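Local structure of dTDP-4-dehydrorhamnose 3,5-epimerase (Sulfolobus tokodaii, 2B9U) at residues K54-G59 / E156-D161; R79-A84 / I150-K155. The protein probably catalyses the epimerization of the C3' and C5' positions of a dTDP-4-keto-6-deoxy sugar, a step in dTDP-L-rhamnose biosynthesis. One frame throughout, in Å; residues are numbered along the deposited sequence.

Contact 1 (K54-G59 / E156-D161)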
loop_
_atom_site.group_PDB
_atom_site.type_symbol
_atom_site.label_atom_id
_atom_site.label_comp_id
_atom_site.label_asym_id
_atom_site.label_seq_id
_atom_site.Cartn_x
_atom_site.Cartn_y
_atom_site.Cartn_z
ATOM N N LYS A 54 13.653 -11.998 -9.526
ATOM C CA LYS A 54 14.747 -11.280 -10.186
ATOM C C LYS A 54 14.774 -11.498 -11.699
ATOM O O LYS A 54 14.674 -12.631 -12.189
ATOM C CB LYS A 54 16.086 -11.677 -9.568
ATOM C CG LYS A 54 17.326 -11.044 -10.191
ATOM C CD LYS A 54 18.597 -11.408 -9.410
ATOM C CE LYS A 54 19.860 -10.953 -10.153
ATOM N NZ LYS A 54 21.141 -11.366 -9.474
ATOM N N GLY A 55 14.902 -10.391 -12.431
ATOM C CA GLY A 55 14.982 -10.423 -13.881
ATOM C C GLY A 55 13.651 -10.246 -14.577
ATOM O O GLY A 55 13.606 -10.037 -15.801
ATOM N N VAL A 56 12.566 -10.344 -13.811
ATOM C CA VAL A 56 11.226 -10.174 -14.366
ATOM C C VAL A 56 11.096 -8.766 -14.941
ATOM O O VAL A 56 11.568 -7.807 -14.334
ATOM C CB VAL A 56 10.116 -10.479 -13.301
ATOM C CG1 VAL A 56 8.784 -9.844 -13.673
ATOM C CG2 VAL A 56 9.974 -11.987 -13.115
ATOM N N VAL A 57 10.487 -8.666 -16.122
ATOM C CA VAL A 57 10.082 -7.392 -16.692
ATOM C C VAL A 57 8.565 -7.376 -16.802
ATOM O O VAL A 57 7.970 -8.350 -17.275
ATOM C CB VAL A 57 10.700 -7.189 -18.099
ATOM C CG1 VAL A 57 10.150 -5.919 -18.756
ATOM C CG2 VAL A 57 12.226 -7.159 -18.026
ATOM N N ARG A 58 7.945 -6.291 -16.332
ATOM C CA ARG A 58 6.525 -6.048 -16.505
ATOM C C ARG A 58 6.401 -4.673 -17.148
ATOM O O ARG A 58 6.991 -3.718 -16.649
ATOM C CB ARG A 58 5.791 -6.038 -15.159
ATOM C CG ARG A 58 5.808 -7.364 -14.418
ATOM C CD ARG A 58 5.150 -7.244 -13.047
ATOM N NE ARG A 58 5.408 -8.412 -12.215
ATOM C CZ ARG A 58 4.559 -9.424 -12.031
ATOM N NH1 ARG A 58 3.374 -9.423 -12.625
ATOM N NH2 ARG A 58 4.896 -10.429 -11.238
ATOM N N GLY A 59 5.641 -4.578 -18.241
ATOM C CA GLY A 59 5.405 -3.294 -18.908
ATOM C C GLY A 59 5.406 -3.403 -20.429
ATOM O O GLY A 59 5.556 -4.492 -20.970
ATOM N N GLU A 156 18.774 -12.244 -18.058
ATOM C CA GLU A 156 17.793 -13.321 -17.890
ATOM C C GLU A 156 16.415 -12.724 -17.633
ATOM O O GLU A 156 15.896 -12.774 -16.529
ATOM C CB GLU A 156 18.204 -14.278 -16.765
ATOM C CG GLU A 156 19.669 -14.760 -16.815
ATOM C CD GLU A 156 20.690 -13.657 -16.515
ATOM O OE1 GLU A 156 20.329 -12.654 -15.854
ATOM O OE2 GLU A 156 21.862 -13.797 -16.946
ATOM N N VAL A 157 15.840 -12.151 -18.685
ATOM C CA VAL A 157 14.537 -11.504 -18.633
ATOM C C VAL A 157 13.413 -12.544 -18.506
ATOM O O VAL A 157 13.383 -13.534 -19.256
ATOM C CB VAL A 157 14.326 -10.619 -19.887
ATOM C CG1 VAL A 157 12.838 -10.270 -20.108
ATOM C CG2 VAL A 157 15.208 -9.357 -19.828
ATOM N N ILE A 158 12.514 -12.318 -17.548
ATOM C CA ILE A 158 11.303 -13.136 -17.384
ATOM C C ILE A 158 10.064 -12.283 -17.672
ATOM O O ILE A 158 9.841 -11.250 -17.058
ATOM C CB ILE A 158 11.246 -13.822 -15.992
ATOM C CG1 ILE A 158 12.466 -14.734 -15.813
ATOM C CG2 ILE A 158 9.938 -14.615 -15.799
ATOM C CD1 ILE A 158 12.784 -15.042 -14.365
ATOM N N ILE A 159 9.251 -12.713 -18.619
ATOM C CA ILE A 159 8.254 -11.816 -19.170
ATOM C C ILE A 159 7.039 -12.601 -19.659
ATOM O O ILE A 159 7.165 -13.747 -20.073
ATOM C CB ILE A 159 8.889 -10.933 -20.284
ATOM C CG1 ILE A 159 7.905 -9.860 -20.766
ATOM C CG2 ILE A 159 9.462 -11.799 -21.432
ATOM C CD1 ILE A 159 8.568 -8.685 -21.473
ATOM N N SER A 160 5.865 -11.990 -19.595
ATOM C CA SER A 160 4.638 -12.693 -19.924
ATOM C C SER A 160 4.381 -12.660 -21.436
ATOM O O SER A 160 4.885 -11.770 -22.155
ATOM C CB SER A 160 3.452 -12.063 -19.199
ATOM O OG SER A 160 3.060 -10.888 -19.879
ATOM N N ASP A 161 3.596 -13.634 -21.890
ATOM C CA ASP A 161 3.104 -13.695 -23.270
ATOM C C ASP A 161 2.445 -12.378 -23.698
ATOM O O ASP A 161 2.739 -11.866 -24.772
ATOM C CB ASP A 161 2.103 -14.850 -23.448
ATOM C CG ASP A 161 2.764 -16.228 -23.450
ATOM O OD1 ASP A 161 4.004 -16.328 -23.320
ATOM O OD2 ASP A 161 2.024 -17.226 -23.593
HETATM O O HOH W 1 16.241 -13.861 -14.086
HETATM O O HOH W 2 5.738 -9.535 -18.097
#
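Val56 and Ile158 form a single parallel-type beta bridge, their CA atoms 4.2 Å apart. The evidence is the bonding pattern: Ile158 uses its backbone N-H and C=O on the two neighbours of Val56, Gly55 and Val57. Its N donates to Gly55 O over 3.1 Å, standing well above that carbonyl plane (57° out of it), whereas its O takes the N-H of Val57 at 2.8 Å, with a C=O...N angle of 154°. Two CA-H...O contacts, Val157 CA to Gly55 O and Val56 CA to Ile158 O, back these up.

In the jelly-roll-like fold, this places the loop that precedes helix 161-164 against the N-terminal end of strand 57-63. The other side of 54-59 bonds to strand 116-122, and Arg24 of the second subunit packs on Val56 and Ile158.

Apolar contacts alternate about the bridge. Val56 CG2 meets Ile158 CB at 3.6 Å; Val57 CG2 touches Val157 CG1 at 3.8 Å, and Val57 CG1 lies alongside Ile159 CD1.

Water extends the pairing at both ends. One molecule donates to Lys54 O and Glu156 O; another donates to Val57 O at 2.7 Å and accepts from Ser160 N at 2.9 Å.

Contact 2 (R79-A84 / I150-K155)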
loop_
_atom_site.group_PDB
_atom_site.type_symbol
_atom_site.label_atom_id
_atom_site.label_comp_id
_atom_site.label_asym_id
_atom_site.label_seq_id
_atom_site.Cartn_x
_atom_site.Cartn_y
_atom_site.Cartn_z
ATOM N N ARG A 79 14.342 -4.418 -5.124
ATOM C CA ARG A 79 14.974 -3.362 -5.911
ATOM C C ARG A 79 14.419 -3.480 -7.311
ATOM O O ARG A 79 14.470 -4.567 -7.911
ATOM C CB ARG A 79 16.492 -3.590 -6.028
ATOM C CG ARG A 79 17.347 -3.385 -4.797
ATOM C CD ARG A 79 18.829 -3.654 -5.148
ATOM N NE ARG A 79 19.377 -2.708 -6.135
ATOM C CZ ARG A 79 20.312 -2.987 -7.051
ATOM N NH1 ARG A 79 20.813 -4.215 -7.178
ATOM N NH2 ARG A 79 20.726 -2.025 -7.877
ATOM N N ILE A 80 13.891 -2.382 -7.846
ATOM C CA ILE A 80 13.458 -2.382 -9.244
ATOM C C ILE A 80 14.079 -1.205 -10.010
ATOM O O ILE A 80 14.415 -0.185 -9.411
ATOM C CB ILE A 80 11.901 -2.347 -9.388
ATOM C CG1 ILE A 80 11.345 -0.955 -9.018
ATOM C CG2 ILE A 80 11.259 -3.476 -8.586
ATOM C CD1 ILE A 80 9.869 -0.743 -9.408
ATOM N N LEU A 81 14.241 -1.361 -11.320
ATOM C CA LEU A 81 14.528 -0.225 -12.178
ATOM C C LEU A 81 13.197 0.132 -12.798
ATOM O O LEU A 81 12.690 -0.593 -13.635
ATOM C CB LEU A 81 15.550 -0.562 -13.277
ATOM C CG LEU A 81 15.847 0.579 -14.282
ATOM C CD1 LEU A 81 16.435 1.811 -13.574
ATOM C CD2 LEU A 81 16.769 0.091 -15.407
ATOM N N ASP A 82 12.643 1.250 -12.366
ATOM C CA ASP A 82 11.331 1.679 -12.775
ATOM C C ASP A 82 11.413 2.697 -13.909
ATOM O O ASP A 82 12.276 3.579 -13.895
ATOM C CB ASP A 82 10.621 2.302 -11.588
ATOM C CG ASP A 82 9.149 2.302 -11.762
ATOM O OD1 ASP A 82 8.598 1.200 -11.942
ATOM O OD2 ASP A 82 8.557 3.394 -11.754
ATOM N N VAL A 83 10.527 2.563 -14.894
ATOM C CA VAL A 83 10.580 3.404 -16.092
ATOM C C VAL A 83 9.191 3.954 -16.433
ATOM O O VAL A 83 8.182 3.254 -16.273
ATOM C CB VAL A 83 11.133 2.619 -17.318
ATOM C CG1 VAL A 83 11.247 3.517 -18.530
ATOM C CG2 VAL A 83 12.481 1.983 -17.000
ATOM N N ALA A 84 9.148 5.216 -16.873
ATOM C CA ALA A 84 7.933 5.854 -17.395
ATOM C C ALA A 84 8.248 6.445 -18.755
ATOM O O ALA A 84 9.214 7.181 -18.878
ATOM C CB ALA A 84 7.492 6.948 -16.468
ATOM N N ILE A 150 13.407 -0.258 -24.066
ATOM C CA ILE A 150 14.295 0.092 -22.982
ATOM C C ILE A 150 15.426 -0.909 -22.931
ATOM O O ILE A 150 15.238 -2.092 -23.227
ATOM C CB ILE A 150 13.512 0.087 -21.623
ATOM C CG1 ILE A 150 12.403 1.163 -21.621
ATOM C CG2 ILE A 150 14.446 0.232 -20.425
ATOM C CD1 ILE A 150 12.901 2.623 -21.702
ATOM N N ASP A 151 16.603 -0.430 -22.540
ATOM C CA ASP A 151 17.758 -1.281 -22.327
ATOM C C ASP A 151 17.791 -1.629 -20.835
ATOM O O ASP A 151 18.080 -0.787 -19.995
ATOM C CB ASP A 151 19.024 -0.529 -22.794
ATOM C CG ASP A 151 20.286 -1.373 -22.727
ATOM O OD1 ASP A 151 20.208 -2.615 -22.676
ATOM O OD2 ASP A 151 21.378 -0.780 -22.728
ATOM N N TRP A 152 17.431 -2.872 -20.522
ATOM C CA TRP A 152 17.310 -3.375 -19.155
ATOM C C TRP A 152 18.629 -4.018 -18.736
ATOM O O TRP A 152 19.298 -4.623 -19.574
ATOM C CB TRP A 152 16.188 -4.419 -19.088
ATOM C CG TRP A 152 14.816 -3.883 -19.491
ATOM C CD1 TRP A 152 14.141 -4.139 -20.651
ATOM C CD2 TRP A 152 13.982 -3.005 -18.730
ATOM N NE1 TRP A 152 12.944 -3.473 -20.664
ATOM C CE2 TRP A 152 12.811 -2.775 -19.492
ATOM C CE3 TRP A 152 14.104 -2.395 -17.474
ATOM C CZ2 TRP A 152 11.767 -1.963 -19.038
ATOM C CZ3 TRP A 152 13.064 -1.585 -17.025
ATOM C CH2 TRP A 152 11.914 -1.372 -17.811
ATOM N N PRO A 153 19.009 -3.891 -17.446
ATOM C CA PRO A 153 20.331 -4.403 -17.016
ATOM C C PRO A 153 20.471 -5.927 -16.865
ATOM O O PRO A 153 21.569 -6.463 -17.051
ATOM C CB PRO A 153 20.574 -3.691 -15.677
ATOM C CG PRO A 153 19.210 -3.367 -15.164
ATOM C CD PRO A 153 18.274 -3.242 -16.346
ATOM N N ILE A 154 19.388 -6.627 -16.541
ATOM C CA ILE A 154 19.461 -8.079 -16.341
ATOM C C ILE A 154 19.105 -8.810 -17.629
ATOM O O ILE A 154 18.088 -8.514 -18.275
ATOM C CB ILE A 154 18.622 -8.547 -15.130
ATOM C CG1 ILE A 154 19.199 -7.952 -13.840
ATOM C CG2 ILE A 154 18.581 -10.085 -15.035
ATOM C CD1 ILE A 154 18.261 -8.017 -12.659
ATOM N N LYS A 155 19.975 -9.756 -17.978
ATOM C CA LYS A 155 19.966 -10.486 -19.232
ATOM C C LYS A 155 18.919 -11.597 -19.211
ATOM O O LYS A 155 18.251 -11.858 -20.218
ATOM C CB LYS A 155 21.367 -11.090 -19.432
ATOM C CG LYS A 155 21.690 -11.648 -20.808
ATOM C CD LYS A 155 23.214 -11.866 -20.914
ATOM C CE LYS A 155 23.971 -10.514 -21.088
ATOM N NZ LYS A 155 25.154 -10.343 -20.162
#
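Leu81 and Val83 face Trp152 and Ile150 across a side-chain-wide separation, with CA-CA distances of 8.1 Å for Leu81-Trp152 and 8.5 Å for Val83-Ile150, and no hydrogen bond joins the two backbones. Strand 79-86 belongs to the five-stranded antiparallel sheet of the flattened, jelly-roll-like cupin barrel, and 150-155 is loop laid across one face of it. Strand alternation supports this: Leu81 and Val83 point toward the loop, whereas Asp82, between them, points away and packs on Leu110 and Ile112 of the other sheet, while its OD1 hydrogen-bonds to His118 NE2.

Trp152 supplies the central contact. Its six-membered ring reaches Val83 tip to tip, with Val83 CG2 3.5 Å from CH2 and 3.6 Å from CZ3, while Leu81 O lies near the ring plane at the CZ3 edge. Ile150 CG2, from the same loop, sits over the centre of one face, 3.5 Å above the plane, and NE1 hydrogen-bonds to Tyr147 O. An alanine in place of Trp152 would probably open a gap beside Val83 CG2 and leave Tyr147 O without its indole donor.

Two further apolar contacts flank this one along the strand, made by Val83 CG1 and Leu81 CD2. The side chains of Ile150 and Val83 run past one another in opposite senses, bringing Ile150 CD1 to 3.7 Å from Val83 CG1. Leu81 CG stands anti to the backbone N (chi1 177°), and of its two methyls CD2 makes the contact, 3.8 Å from Pro153 CD and 4.2 Å from Trp152 CE3.

Followed from the N terminus, the chain enters contact 1 at 54-59, where strand 57-63 begins, and then contact 2 at 79-84 on strand 79-86. After strand 142-144 it returns through one long loop, closing contact 2 at 150-155 and contact 1 immediately afterwards at 156-161. Contact 2 is therefore nested inside the loop closed by contact 1, and the two do not cross. Both tie the loop before helix 161-164 to the same five-stranded sheet. Their centres lie about 10 Å apart, and they touch directly: Ile154 CG2 packs on Gly55 CA at 3.8 Å, and Val57 CG1 comes within 4.2 Å of Trp152 NE1.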